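PDB 6GSZ: alpha-L-rhamnosidase, which probably hydrolyses terminal non-reducing alpha-L-rhamnose residues from alpha-L-rhamnosides. Local coordinates for residues Leu72-Glu77 / Val101-Leu106; Leu149-Leu154 / Thr226-Leu232; Arg565-Leu570 / Leu636-Phe640; Trp571-Gln577 / Lys598-Asp603. One frame throughout, in Å; residues are numbered along the deposited sequence. Where two conformers were deposited one is given.

From the N terminus, contact 1 comes first: it closes a loop of 23 residues by laying the turn of 72-77 on the end of strand 99-103, in the N-terminal immunoglobulin-like region. Contact 2 follows in series, pairing strands 144-154 and 228-237 across 71 intervening residues. The two touch where Leu105 CD1 lies 3.5 Å from Tyr150 CG, so the loop leaving strand 99-103 packs on strand 144-154. Far along the chain, contact 4 is nested inside the loop closed by contact 3; their centres are 11 Å apart. Both fasten the connection between helices 545-562 and 598-619, contact 4 to helix 598-619 and contact 3 to helix 623-644.

Contact 1: Leu72-Glu77 / Val101-Leu106; sequences LQSGEE and VEPGLL
Leu72 overlaps the ring of Pro103, the two side chains crossing at about a right angle, with Leu72 CB 3.5 Å from Pro103 CG. Beyond it, Leu72 CD1 reaches the methyls of Val101, which extends the apolar patch along the strand. Pro103 CD is also set against backbone oxygens, 3.2 Å from Glu76 O, an acceptor buried here without a conventional hydrogen-bond partner, though Glu102 CA-H also points at it with an angle of 153° at the hydrogen.

Two hydrogen bonds fix the turn over the end of the strand. Gly75 N donates to Pro103 O at 2.9 Å, coming from above the carbonyl plane. Ser74 OG, turned anti to its own N (chi1 173°), reaches Gly104 O at 2.7 Å. The turn itself is braced from within, since Gln73 N donates to Glu76 OE1 with an N-H...O angle of 171°; the other carboxylate oxygen of Glu76 forms a salt bridge with Arg47.

On the polar flank, Glu77 OE2 and Glu102 OE1 stand 4.0 Å apart. One water donates to both, and Arg148 forms a salt bridge with Glu102 through OE2, which would ease the repulsion. The arrangement is a type II beta turn, Gln73 to Glu76 with Gly75 at positive phi, packed on the last strand of an immunoglobulin-like domain.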
loop_
_atom_site.group_PDB
_atom_site.type_symbol
_atom_site.label_atom_id
_atom_site.label_comp_id
_atom_site.label_asym_id
_atom_site.label_seq_id
_atom_site.Cartn_x
_atom_site.Cartn_y
_atom_site.Cartn_z
ATOM N N LEU A 72 22.223 5.759 -18.498
ATOM C CA LEU A 72 22.109 7.139 -18.031
ATOM C C LEU A 72 23.064 7.377 -16.853
ATOM O O LEU A 72 23.272 6.530 -16.014
ATOM C CB LEU A 72 20.663 7.420 -17.618
ATOM C CG LEU A 72 19.637 7.324 -18.743
ATOM C CD1 LEU A 72 18.241 7.195 -18.181
ATOM C CD2 LEU A 72 19.739 8.527 -19.662
ATOM N N GLN A 73 23.660 8.562 -16.849
ATOM C CA GLN A 73 24.513 8.999 -15.722
ATOM C C GLN A 73 23.660 9.645 -14.607
ATOM O O GLN A 73 22.531 10.109 -14.829
ATOM C CB GLN A 73 25.573 9.951 -16.301
ATOM C CG GLN A 73 26.510 9.252 -17.278
ATOM C CD GLN A 73 27.629 10.141 -17.758
ATOM O OE1 GLN A 73 28.042 11.058 -17.070
ATOM N NE2 GLN A 73 28.130 9.869 -18.942
ATOM N N SER A 74 24.274 9.828 -13.427
ATOM C CA SER A 74 23.645 10.561 -12.334
ATOM C C SER A 74 23.262 11.960 -12.815
ATOM O O SER A 74 24.118 12.683 -13.392
ATOM C CB SER A 74 24.625 10.645 -11.177
ATOM O OG SER A 74 24.092 11.503 -10.167
ATOM N N GLY A 75 22.004 12.358 -12.589
ATOM C CA GLY A 75 21.543 13.677 -12.983
ATOM C C GLY A 75 21.324 13.879 -14.473
ATOM O O GLY A 75 20.998 14.999 -14.897
ATOM N N GLU A 76 21.413 12.815 -15.289
ATOM C CA GLU A 76 21.290 12.959 -16.745
ATOM C C GLU A 76 19.857 12.658 -17.169
ATOM O O GLU A 76 19.358 11.535 -16.948
ATOM C CB GLU A 76 22.215 11.994 -17.480
ATOM C CG GLU A 76 22.171 12.185 -18.995
ATOM C CD GLU A 76 22.993 11.204 -19.811
ATOM O OE1 GLU A 76 23.518 10.221 -19.234
ATOM O OE2 GLU A 76 23.139 11.475 -21.040
ATOM N N GLU A 77 19.200 13.650 -17.765
ATOM C CA GLU A 77 17.828 13.478 -18.259
ATOM C C GLU A 77 17.837 13.013 -19.718
ATOM O O GLU A 77 18.566 13.565 -20.568
ATOM C CB GLU A 77 17.062 14.799 -18.201
ATOM C CG GLU A 77 15.598 14.729 -18.543
ATOM C CD GLU A 77 14.922 16.085 -18.595
ATOM O OE1 GLU A 77 15.139 16.812 -19.599
ATOM O OE2 GLU A 77 14.132 16.376 -17.679
ATOM N N VAL A 101 13.141 10.755 -18.109
ATOM C CA VAL A 101 13.739 9.813 -17.172
ATOM C C VAL A 101 15.128 10.322 -16.776
ATOM O O VAL A 101 15.863 10.799 -17.610
ATOM C CB VAL A 101 13.766 8.397 -17.774
ATOM C CG1 VAL A 101 14.505 8.345 -19.101
ATOM C CG2 VAL A 101 14.350 7.391 -16.799
ATOM N N GLU A 102 15.433 10.282 -15.472
ATOM C CA GLU A 102 16.673 10.895 -14.973
ATOM C C GLU A 102 17.089 10.191 -13.692
ATOM O O GLU A 102 16.328 10.196 -12.715
ATOM C CB GLU A 102 16.363 12.357 -14.660
ATOM C CG GLU A 102 17.543 13.120 -14.125
ATOM C CD GLU A 102 17.224 14.589 -13.873
ATOM O OE1 GLU A 102 16.448 15.186 -14.654
ATOM O OE2 GLU A 102 17.747 15.148 -12.856
ATOM N N PRO A 103 18.264 9.561 -13.638
ATOM C CA PRO A 103 18.731 8.991 -12.383
ATOM C C PRO A 103 19.079 10.070 -11.356
ATOM O O PRO A 103 19.456 11.198 -11.708
ATOM C CB PRO A 103 19.985 8.213 -12.772
ATOM C CG PRO A 103 19.813 7.965 -14.257
ATOM C CD PRO A 103 19.185 9.250 -14.758
ATOM N N GLY A 104 19.027 9.645 -10.091
ATOM C CA GLY A 104 19.418 10.470 -8.951
ATOM C C GLY A 104 20.914 10.405 -8.679
ATOM O O GLY A 104 21.738 10.379 -9.580
ATOM N N LEU A 105 21.243 10.499 -7.395
ATOM C CA LEU A 105 22.612 10.464 -6.907
ATOM C C LEU A 105 22.973 9.014 -6.576
ATOM O O LEU A 105 22.423 8.428 -5.633
ATOM C CB LEU A 105 22.724 11.376 -5.671
ATOM C CG LEU A 105 22.313 12.821 -5.873
ATOM C CD1 LEU A 105 22.599 13.628 -4.621
ATOM C CD2 LEU A 105 23.047 13.462 -7.039
ATOM N N LEU A 106 23.801 8.412 -7.433
ATOM C CA LEU A 106 23.906 6.956 -7.441
ATOM C C LEU A 106 25.003 6.391 -6.531
ATOM O O LEU A 106 24.956 5.229 -6.170
ATOM C CB LEU A 106 24.151 6.479 -8.870
ATOM C CG LEU A 106 23.132 6.918 -9.910
ATOM C CD1 LEU A 106 23.607 6.574 -11.313
ATOM C CD2 LEU A 106 21.814 6.248 -9.616
HETATM O O HOH W 1 19.620 17.062 -13.610
HETATM O O HOH W 2 13.901 14.946 -15.470
#

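Contact 2: Leu149-Leu154 / Thr226-Leu232; sequences LYITAL and TLGLLSL
Tyr150 and Leu232 form a hydrogen-bonded antiparallel pair, with Tyr150 N to Leu232 O at 2.9 Å and Leu232 N to Tyr150 O at 2.8 Å. Two residues on, Thr152 and Leu230 repeat the pattern, Thr152 N to Leu230 O at 2.9 Å and Leu230 N to Thr152 O at 3.1 Å. Pairing slackens toward Leu154: Leu154 N still reaches Gly228 O at 2.9 Å, but the bond from Gly228 N to Leu154 O is weak at 3.4 Å. A water bridges Leu154 O to Thr226 O, its second bond weak.

Side chains pack over this frame. On the face of Ile151, Ala153, Leu229 and Ser231, Ile151 CD1 meets Leu229 CD1 at 3.9 Å; with CG1 anti to the backbone N (chi1 -179°), Ile151 extends CD1 to Leu229, and the two side chains pass at a slant. On the other face, Thr152 CG2 abuts Leu230 CB at 4.1 Å, while Thr152 OG1 bonds to Glu183 O. At the lower-numbered end of 149-154, Leu232 O sits at the edge of the Tyr150 ring.

The short strand axes make 165° between their N-to-C directions, close to antiparallel. These are neighbouring strands of a five-stranded mixed sheet in the alpha-L-rhamnosidase N-terminal domain, ordered 242-246, 228-237, 144-154, 182-188, 301-302. Strand 196-205 packs against Ile151 and Leu229, and strand 116-119 touches Leu154 and Leu230.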
loop_
_atom_site.group_PDB
_atom_site.type_symbol
_atom_site.label_atom_id
_atom_site.label_comp_id
_atom_site.label_asym_id
_atom_site.label_seq_id
_atom_site.Cartn_x
_atom_site.Cartn_y
_atom_site.Cartn_z
ATOM N N LEU A 149 16.897 19.521 -6.200
ATOM C CA LEU A 149 17.107 19.347 -4.760
ATOM C C LEU A 149 17.026 17.858 -4.461
ATOM O O LEU A 149 16.017 17.216 -4.831
ATOM C CB LEU A 149 16.061 20.090 -3.935
ATOM C CG LEU A 149 16.266 19.975 -2.428
ATOM C CD1 LEU A 149 17.549 20.682 -1.977
ATOM C CD2 LEU A 149 15.076 20.539 -1.690
ATOM N N TYR A 150 18.065 17.333 -3.821
ATOM C CA TYR A 150 18.143 15.970 -3.356
ATOM C C TYR A 150 18.118 16.012 -1.835
ATOM O O TYR A 150 18.900 16.792 -1.236
ATOM C CB TYR A 150 19.437 15.344 -3.836
ATOM C CG TYR A 150 19.603 15.392 -5.324
ATOM C CD1 TYR A 150 18.959 14.472 -6.126
ATOM C CD2 TYR A 150 20.412 16.319 -5.955
ATOM C CE1 TYR A 150 19.132 14.473 -7.501
ATOM C CE2 TYR A 150 20.598 16.310 -7.331
ATOM C CZ TYR A 150 19.947 15.378 -8.119
ATOM O OH TYR A 150 20.182 15.416 -9.481
ATOM N N ILE A 151 17.184 15.319 -1.178
ATOM C CA ILE A 151 16.961 15.602 0.230
ATOM C C ILE A 151 16.373 14.403 0.947
ATOM O O ILE A 151 15.525 13.678 0.399
ATOM C CB ILE A 151 16.060 16.845 0.353
ATOM C CG1 ILE A 151 15.792 17.214 1.813
ATOM C CG2 ILE A 151 14.783 16.712 -0.454
ATOM C CD1 ILE A 151 15.277 18.632 2.017
ATOM N N THR A 152 16.792 14.223 2.188
ATOM C CA THR A 152 16.151 13.326 3.103
ATOM C C THR A 152 16.353 13.825 4.526
ATOM O O THR A 152 17.007 14.830 4.766
ATOM C CB THR A 152 16.641 11.879 2.960
ATOM O OG1 THR A 152 15.726 11.014 3.631
ATOM C CG2 THR A 152 18.040 11.642 3.477
ATOM N N ALA A 153 15.757 13.114 5.481
ATOM C CA ALA A 153 15.910 13.476 6.881
ATOM C C ALA A 153 16.096 12.232 7.726
ATOM O O ALA A 153 15.627 11.123 7.363
ATOM C CB ALA A 153 14.669 14.191 7.362
ATOM N N LEU A 154 16.748 12.436 8.863
ATOM C CA LEU A 154 16.695 11.495 9.961
ATOM C C LEU A 154 15.480 11.923 10.787
ATOM O O LEU A 154 15.591 12.727 11.739
ATOM C CB LEU A 154 18.006 11.526 10.734
ATOM C CG LEU A 154 19.172 10.755 10.132
ATOM C CD1 LEU A 154 19.516 11.208 8.733
ATOM C CD2 LEU A 154 20.360 10.846 11.090
ATOM N N THR A 226 18.450 12.101 17.430
ATOM C CA THR A 226 18.714 13.498 17.053
ATOM C C THR A 226 18.119 13.792 15.660
ATOM O O THR A 226 18.337 13.033 14.711
ATOM C CB THR A 226 20.214 13.807 17.106
ATOM O OG1 THR A 226 20.690 13.538 18.426
ATOM C CG2 THR A 226 20.491 15.265 16.774
ATOM N N LEU A 227 17.302 14.854 15.524
ATOM C CA LEU A 227 16.774 15.227 14.220
ATOM C C LEU A 227 17.916 15.661 13.296
ATOM O O LEU A 227 18.797 16.395 13.692
ATOM C CB LEU A 227 15.779 16.377 14.351
ATOM C CG LEU A 227 14.584 16.113 15.246
ATOM C CD1 LEU A 227 13.635 17.295 15.290
ATOM C CD2 LEU A 227 13.852 14.885 14.838
ATOM N N GLY A 228 17.906 15.162 12.057
ATOM C CA GLY A 228 18.952 15.429 11.104
ATOM C C GLY A 228 18.439 15.699 9.700
ATOM O O GLY A 228 17.378 15.192 9.330
ATOM N N LEU A 229 19.216 16.457 8.931
ATOM C CA LEU A 229 18.855 16.844 7.554
ATOM C C LEU A 229 20.050 16.528 6.642
ATOM O O LEU A 229 21.187 16.869 6.943
ATOM C CB LEU A 229 18.616 18.361 7.515
ATOM C CG LEU A 229 18.419 18.968 6.129
ATOM C CD1 LEU A 229 17.176 18.420 5.457
ATOM C CD2 LEU A 229 18.411 20.469 6.190
ATOM N N LEU A 230 19.775 15.900 5.491
ATOM C CA LEU A 230 20.760 15.793 4.411
ATOM C C LEU A 230 20.149 16.447 3.174
ATOM O O LEU A 230 19.049 16.030 2.740
ATOM C CB LEU A 230 21.053 14.316 4.138
ATOM C CG LEU A 230 22.046 14.049 2.986
ATOM C CD1 LEU A 230 23.441 14.611 3.325
ATOM C CD2 LEU A 230 22.119 12.561 2.668
ATOM N N SER A 231 20.884 17.355 2.527
ATOM C CA SER A 231 20.340 18.145 1.415
ATOM C C SER A 231 21.476 18.478 0.441
ATOM O O SER A 231 22.533 18.892 0.886
ATOM C CB SER A 231 19.659 19.389 1.959
ATOM O OG SER A 231 19.043 20.186 0.950
ATOM N N LEU A 232 21.224 18.378 -0.854
ATOM C CA LEU A 232 22.119 18.916 -1.851
ATOM C C LEU A 232 21.273 19.603 -2.920
ATOM O O LEU A 232 20.431 18.939 -3.561
ATOM C CB LEU A 232 22.974 17.806 -2.474
ATOM C CG LEU A 232 23.988 18.291 -3.519
ATOM C CD1 LEU A 232 25.032 19.191 -2.853
ATOM C CD2 LEU A 232 24.596 17.098 -4.283
HETATM O O HOH W 3 15.582 11.785 14.312
#

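Contact 3: Arg565-Leu570 / Leu636-Phe640; sequences RNDVGL and LTKEF
Leu636 is the tight centre of the contact: its CD2 lies 3.4 Å from Val568 O and its CD1 lies 3.6 Å from Arg565 NH1. The CD1 methyl comes in at the edge of the guanidinium, in its plane, with the two side chains at about a right angle. Arg565 is held there because NH1 also donates to Gly569 O, in the carbonyl plane at 2.8 Å, and NH2 bonds to Val559 O; an N-acetylglucosamine of a glycan attached to the protein touches it too. Gly569, at positive phi (99°), brings its O to 3.7 Å from Leu636 CD2. Leu570 completes the apolar part, its CD1 resting 3.6 Å from Glu639 O and 3.7 Å from Glu639 CB. No hydrogen bond joins the two segments; they meet by van der Waals packing, partly of methyls on backbone oxygens.

The outer side is looser. Glu639 is bent at chi2 (-58°), which folds its carboxylate back over exposed Val568, and Glu639 OE1 stands 3.6 Å from Val568 CG2. Its charge has a long, weak ion pair with Lys642. The turn stays in shape by its own bonds: Asn566 OD1 accepts from Val568 N, an Asx turn within the type I turn of Asn566 to Gly569, and Asn566 N donates to Leu570 O at 2.8 Å.

Within the six-hairpin glycosidase domain, this turn follows helix 545-562 and lies on helix 623-644. Helix 598-619 adjoins the contact, Leu606 touching Arg565 and Asp603 meeting both Leu570 and Phe640.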
loop_
_atom_site.group_PDB
_atom_site.type_symbol
_atom_site.label_atom_id
_atom_site.label_comp_id
_atom_site.label_asym_id
_atom_site.label_seq_id
_atom_site.Cartn_x
_atom_site.Cartn_y
_atom_site.Cartn_z
ATOM N N ARG A 565 11.160 -26.972 12.198
ATOM C CA ARG A 565 10.487 -28.192 11.810
ATOM C C ARG A 565 10.621 -29.294 12.878
ATOM O O ARG A 565 11.585 -29.340 13.650
ATOM C CB ARG A 565 11.026 -28.749 10.510
ATOM C CG ARG A 565 10.781 -27.800 9.340
ATOM C CD ARG A 565 11.380 -28.267 8.068
ATOM N NE ARG A 565 11.311 -27.262 7.035
ATOM C CZ ARG A 565 10.602 -27.345 5.909
ATOM N NH1 ARG A 565 9.746 -28.343 5.712
ATOM N NH2 ARG A 565 10.764 -26.420 4.984
ATOM N N ASN A 566 9.623 -30.178 12.876
ATOM C CA ASN A 566 9.658 -31.431 13.624
ATOM C C ASN A 566 10.455 -32.481 12.822
ATOM O O ASN A 566 11.021 -32.191 11.743
ATOM C CB ASN A 566 8.255 -31.866 14.052
ATOM C CG ASN A 566 7.411 -32.487 12.957
ATOM O OD1 ASN A 566 7.843 -32.534 11.803
ATOM N ND2 ASN A 566 6.199 -32.934 13.326
ATOM N N ASP A 567 10.515 -33.703 13.372
ATOM C CA ASP A 567 11.359 -34.745 12.810
ATOM C C ASP A 567 10.914 -35.178 11.408
ATOM O O ASP A 567 11.713 -35.746 10.710
ATOM C CB ASP A 567 11.380 -35.973 13.726
ATOM C CG ASP A 567 10.005 -36.577 14.067
ATOM O OD1 ASP A 567 8.932 -36.018 13.640
ATOM O OD2 ASP A 567 9.988 -37.622 14.767
ATOM N N VAL A 568 9.651 -34.990 11.028
ATOM C CA VAL A 568 9.191 -35.410 9.681
ATOM C C VAL A 568 9.054 -34.200 8.743
ATOM O O VAL A 568 8.577 -34.331 7.654
ATOM C CB VAL A 568 7.871 -36.195 9.746
ATOM C CG1 VAL A 568 8.026 -37.488 10.537
ATOM C CG2 VAL A 568 6.712 -35.367 10.288
ATOM N N GLY A 569 9.461 -33.014 9.177
ATOM C CA GLY A 569 9.528 -31.858 8.292
ATOM C C GLY A 569 8.350 -30.890 8.370
ATOM O O GLY A 569 8.350 -29.894 7.608
ATOM N N LEU A 570 7.333 -31.192 9.191
ATOM C CA LEU A 570 6.244 -30.263 9.423
ATOM C C LEU A 570 6.703 -29.269 10.504
ATOM O O LEU A 570 7.866 -29.298 10.899
ATOM C CB LEU A 570 4.952 -31.009 9.780
ATOM C CG LEU A 570 4.385 -31.904 8.667
ATOM C CD1 LEU A 570 3.174 -32.682 9.183
ATOM C CD2 LEU A 570 4.027 -31.084 7.425
ATOM N N LEU A 636 5.691 -34.039 2.225
ATOM C CA LEU A 636 5.028 -33.369 3.323
ATOM C C LEU A 636 3.505 -33.391 3.207
ATOM O O LEU A 636 2.812 -33.290 4.208
ATOM C CB LEU A 636 5.527 -31.934 3.470
ATOM C CG LEU A 636 6.996 -31.783 3.833
ATOM C CD1 LEU A 636 7.348 -30.308 3.929
ATOM C CD2 LEU A 636 7.288 -32.462 5.151
ATOM N N THR A 637 2.973 -33.572 1.988
ATOM C CA THR A 637 1.561 -33.753 1.834
ATOM C C THR A 637 1.134 -35.057 2.557
ATOM O O THR A 637 0.123 -35.094 3.270
ATOM C CB THR A 637 1.156 -33.768 0.362
ATOM O OG1 THR A 637 1.314 -32.482 -0.239
ATOM C CG2 THR A 637 -0.282 -34.192 0.219
ATOM N N LYS A 638 1.930 -36.120 2.380
ATOM C CA LYS A 638 1.713 -37.398 3.099
ATOM C C LYS A 638 1.763 -37.171 4.620
ATOM O O LYS A 638 0.879 -37.645 5.357
ATOM C CB LYS A 638 2.702 -38.486 2.656
ATOM C CG LYS A 638 2.612 -39.814 3.405
ATOM C CD LYS A 638 3.686 -40.835 3.008
ATOM C CE LYS A 638 3.599 -42.111 3.820
ATOM N NZ LYS A 638 3.995 -43.297 3.022
ATOM N N GLU A 639 2.756 -36.386 5.082
ATOM C CA GLU A 639 2.871 -36.109 6.536
ATOM C C GLU A 639 1.680 -35.266 7.034
ATOM O O GLU A 639 1.161 -35.513 8.125
ATOM C CB GLU A 639 4.201 -35.441 6.869
ATOM C CG GLU A 639 5.412 -36.261 6.560
ATOM C CD GLU A 639 5.466 -37.613 7.262
ATOM O OE1 GLU A 639 4.852 -37.753 8.366
ATOM O OE2 GLU A 639 6.160 -38.523 6.734
ATOM N N PHE A 640 1.218 -34.301 6.235
ATOM C CA PHE A 640 0.029 -33.509 6.551
ATOM C C PHE A 640 -1.182 -34.412 6.770
ATOM O O PHE A 640 -1.940 -34.270 7.752
ATOM C CB PHE A 640 -0.245 -32.416 5.518
ATOM C CG PHE A 640 -1.441 -31.574 5.862
ATOM C CD1 PHE A 640 -2.716 -31.976 5.507
ATOM C CD2 PHE A 640 -1.304 -30.375 6.554
ATOM C CE1 PHE A 640 -3.821 -31.228 5.850
ATOM C CE2 PHE A 640 -2.419 -29.644 6.904
ATOM C CZ PHE A 640 -3.666 -30.074 6.584
#

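Contact 4: Trp571-Gln577 / Lys598-Asp603; sequences WDRSTFQ and KYLVSD
Arg573 and Asp603 tie a loop to the first turns of helix 598-619, part of the helical six-hairpin glycosidase domain. Arg573 is bent at chi2 (87°), which folds its guanidinium back to the helix; NH1 and NH2 both donate to Asp603 OD2, each at 2.9 Å, and the guanidinium and carboxylate planes are nearly coplanar, 21° apart. NH1 takes the syn lone pair, while NH2 meets the same oxygen nearly along its C-O axis. NH1 also bonds to Trp571 O, which helps to fix the rotation of the group. Asp603 OD1 accepts from Trp571 N at 2.9 Å, and Trp644 NE1 adds a further bond to OD2, so this buried carboxylate is well supplied with donors and would probably favour its charged form.

Tyr599 packs against the loop. Its ring takes Arg573 CA over one face, a CH-pi contact with the carbon 3.9 Å from the centroid, and its OH donates to Thr575 O at 2.6 Å. Trp571 is met over its five-membered ring by Ser602 CB, a second CH-pi contact.

Gln577, likewise bent at chi2 (-68°), sets its NE2 over the Trp571 ring near the rim; NE2 donates to Thr575 OG1 and OE1 accepts from Ser525 N. The loop is shaped by an Asx turn, Ser574 N to Asp572 OD1. At the far end the extended chain of Lys598 brings NZ to Gln577 O, 3.0 Å away and nearly in line with the carbonyl bond.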
loop_
_atom_site.group_PDB
_atom_site.type_symbol
_atom_site.label_atom_id
_atom_site.label_comp_id
_atom_site.label_asym_id
_atom_site.label_seq_id
_atom_site.Cartn_x
_atom_site.Cartn_y
_atom_site.Cartn_z
ATOM N N TRP A 571 5.810 -28.386 10.919
ATOM C CA TRP A 571 6.161 -27.428 11.933
ATOM C C TRP A 571 6.443 -28.114 13.274
ATOM O O TRP A 571 5.739 -29.000 13.707
ATOM C CB TRP A 571 5.065 -26.390 12.110
ATOM C CG TRP A 571 5.130 -25.202 11.198
ATOM C CD1 TRP A 571 4.468 -25.012 10.028
ATOM C CD2 TRP A 571 5.917 -24.020 11.384
ATOM N NE1 TRP A 571 4.775 -23.820 9.466
ATOM C CE2 TRP A 571 5.651 -23.161 10.292
ATOM C CE3 TRP A 571 6.771 -23.572 12.397
ATOM C CZ2 TRP A 571 6.229 -21.898 10.180
ATOM C CZ3 TRP A 571 7.365 -22.338 12.271
ATOM C CH2 TRP A 571 7.083 -21.505 11.185
ATOM N N ASP A 572 7.436 -27.567 13.972
ATOM C CA ASP A 572 7.701 -27.920 15.364
ATOM C C ASP A 572 6.480 -27.516 16.205
ATOM O O ASP A 572 6.002 -26.373 16.128
ATOM C CB ASP A 572 8.985 -27.223 15.815
ATOM C CG ASP A 572 9.363 -27.381 17.273
ATOM O OD1 ASP A 572 8.474 -27.381 18.132
ATOM O OD2 ASP A 572 10.558 -27.446 17.501
ATOM N N ARG A 573 5.934 -28.482 16.950
ATOM C CA ARG A 573 4.660 -28.286 17.650
ATOM C C ARG A 573 4.843 -27.565 18.999
ATOM O O ARG A 573 3.880 -27.507 19.771
ATOM C CB ARG A 573 3.897 -29.609 17.785
ATOM C CG ARG A 573 3.226 -30.079 16.496
ATOM C CD ARG A 573 4.107 -30.891 15.607
ATOM N NE ARG A 573 3.243 -31.601 14.668
ATOM C CZ ARG A 573 2.846 -31.149 13.476
ATOM N NH1 ARG A 573 3.243 -29.962 13.045
ATOM N NH2 ARG A 573 2.049 -31.911 12.719
ATOM N N SER A 574 6.042 -27.037 19.287
ATOM C CA SER A 574 6.238 -26.212 20.479
ATOM C C SER A 574 6.329 -24.726 20.119
ATOM O O SER A 574 6.591 -23.895 21.000
ATOM C CB SER A 574 7.448 -26.673 21.212
ATOM O OG SER A 574 8.664 -26.343 20.532
ATOM N N THR A 575 6.126 -24.372 18.851
ATOM C CA THR A 575 6.277 -22.994 18.430
ATOM C C THR A 575 5.010 -22.157 18.658
ATOM O O THR A 575 3.903 -22.582 18.476
ATOM C CB THR A 575 6.623 -22.907 16.945
ATOM O OG1 THR A 575 5.716 -23.663 16.137
ATOM C CG2 THR A 575 8.035 -23.374 16.666
ATOM N N PHE A 576 5.221 -20.903 19.081
ATOM C CA PHE A 576 4.189 -19.902 19.030
ATOM C C PHE A 576 3.652 -19.797 17.597
ATOM O O PHE A 576 4.460 -19.733 16.630
ATOM C CB PHE A 576 4.747 -18.559 19.518
ATOM C CG PHE A 576 3.748 -17.453 19.314
ATOM C CD1 PHE A 576 2.655 -17.327 20.153
ATOM C CD2 PHE A 576 3.810 -16.646 18.200
ATOM C CE1 PHE A 576 1.687 -16.364 19.921
ATOM C CE2 PHE A 576 2.837 -15.690 17.962
ATOM C CZ PHE A 576 1.767 -15.556 18.808
ATOM N N GLN A 577 2.333 -19.630 17.484
ATOM C CA GLN A 577 1.716 -19.393 16.197
ATOM C C GLN A 577 0.528 -18.418 16.333
ATOM O O GLN A 577 -0.253 -18.506 17.300
ATOM C CB GLN A 577 1.232 -20.680 15.532
ATOM C CG GLN A 577 2.329 -21.676 15.209
ATOM C CD GLN A 577 3.284 -21.222 14.124
ATOM O OE1 GLN A 577 2.960 -20.337 13.315
ATOM N NE2 GLN A 577 4.442 -21.891 14.072
ATOM N N LYS A 598 -3.657 -24.745 15.717
ATOM C CA LYS A 598 -2.668 -23.816 15.178
ATOM C C LYS A 598 -1.658 -24.514 14.269
ATOM O O LYS A 598 -1.133 -23.873 13.347
ATOM C CB LYS A 598 -1.926 -23.083 16.314
ATOM C CG LYS A 598 -2.785 -22.125 17.092
ATOM C CD LYS A 598 -2.041 -21.500 18.251
ATOM C CE LYS A 598 -2.836 -20.372 18.852
ATOM N NZ LYS A 598 -1.974 -19.415 19.562
ATOM N N TYR A 599 -1.361 -25.786 14.545
ATOM C CA TYR A 599 -0.374 -26.555 13.770
ATOM C C TYR A 599 -1.007 -27.147 12.507
ATOM O O TYR A 599 -0.289 -27.276 11.499
ATOM C CB TYR A 599 0.345 -27.583 14.670
ATOM C CG TYR A 599 0.998 -26.888 15.832
ATOM C CD1 TYR A 599 2.064 -26.020 15.653
ATOM C CD2 TYR A 599 0.465 -27.003 17.095
ATOM C CE1 TYR A 599 2.601 -25.294 16.705
ATOM C CE2 TYR A 599 1.006 -26.302 18.161
ATOM C CZ TYR A 599 2.056 -25.432 17.959
ATOM O OH TYR A 599 2.542 -24.708 19.010
ATOM N N LEU A 600 -2.301 -27.479 12.543
ATOM C CA LEU A 600 -2.991 -27.879 11.298
ATOM C C LEU A 600 -2.915 -26.693 10.328
ATOM O O LEU A 600 -2.513 -26.825 9.157
ATOM C CB LEU A 600 -4.433 -28.233 11.629
ATOM C CG LEU A 600 -5.326 -28.764 10.498
ATOM C CD1 LEU A 600 -6.547 -29.427 11.145
ATOM C CD2 LEU A 600 -5.785 -27.640 9.572
ATOM N N VAL A 601 -3.229 -25.494 10.855
ATOM C CA VAL A 601 -3.174 -24.272 10.048
ATOM C C VAL A 601 -1.750 -24.035 9.530
ATOM O O VAL A 601 -1.526 -23.763 8.338
ATOM C CB VAL A 601 -3.698 -23.042 10.819
ATOM C CG1 VAL A 601 -3.450 -21.734 10.093
ATOM C CG2 VAL A 601 -5.185 -23.166 11.104
ATOM N N SER A 602 -0.780 -24.105 10.446
ATOM C CA SER A 602 0.605 -23.825 10.100
ATOM C C SER A 602 1.153 -24.792 9.042
ATOM O O SER A 602 1.874 -24.404 8.122
ATOM C CB SER A 602 1.451 -23.822 11.365
ATOM O OG SER A 602 1.112 -22.748 12.243
ATOM N N ASP A 603 0.864 -26.079 9.243
ATOM C CA ASP A 603 1.343 -27.085 8.308
ATOM C C ASP A 603 0.706 -26.909 6.936
ATOM O O ASP A 603 1.416 -27.103 5.906
ATOM C CB ASP A 603 1.037 -28.481 8.841
ATOM C CG ASP A 603 1.910 -28.917 10.008
ATOM O OD1 ASP A 603 2.956 -28.246 10.273
ATOM O OD2 ASP A 603 1.551 -29.946 10.658
HETATM O O HOH W 4 0.705 -20.162 19.966
HETATM O O HOH W 5 -1.964 -16.845 18.779
#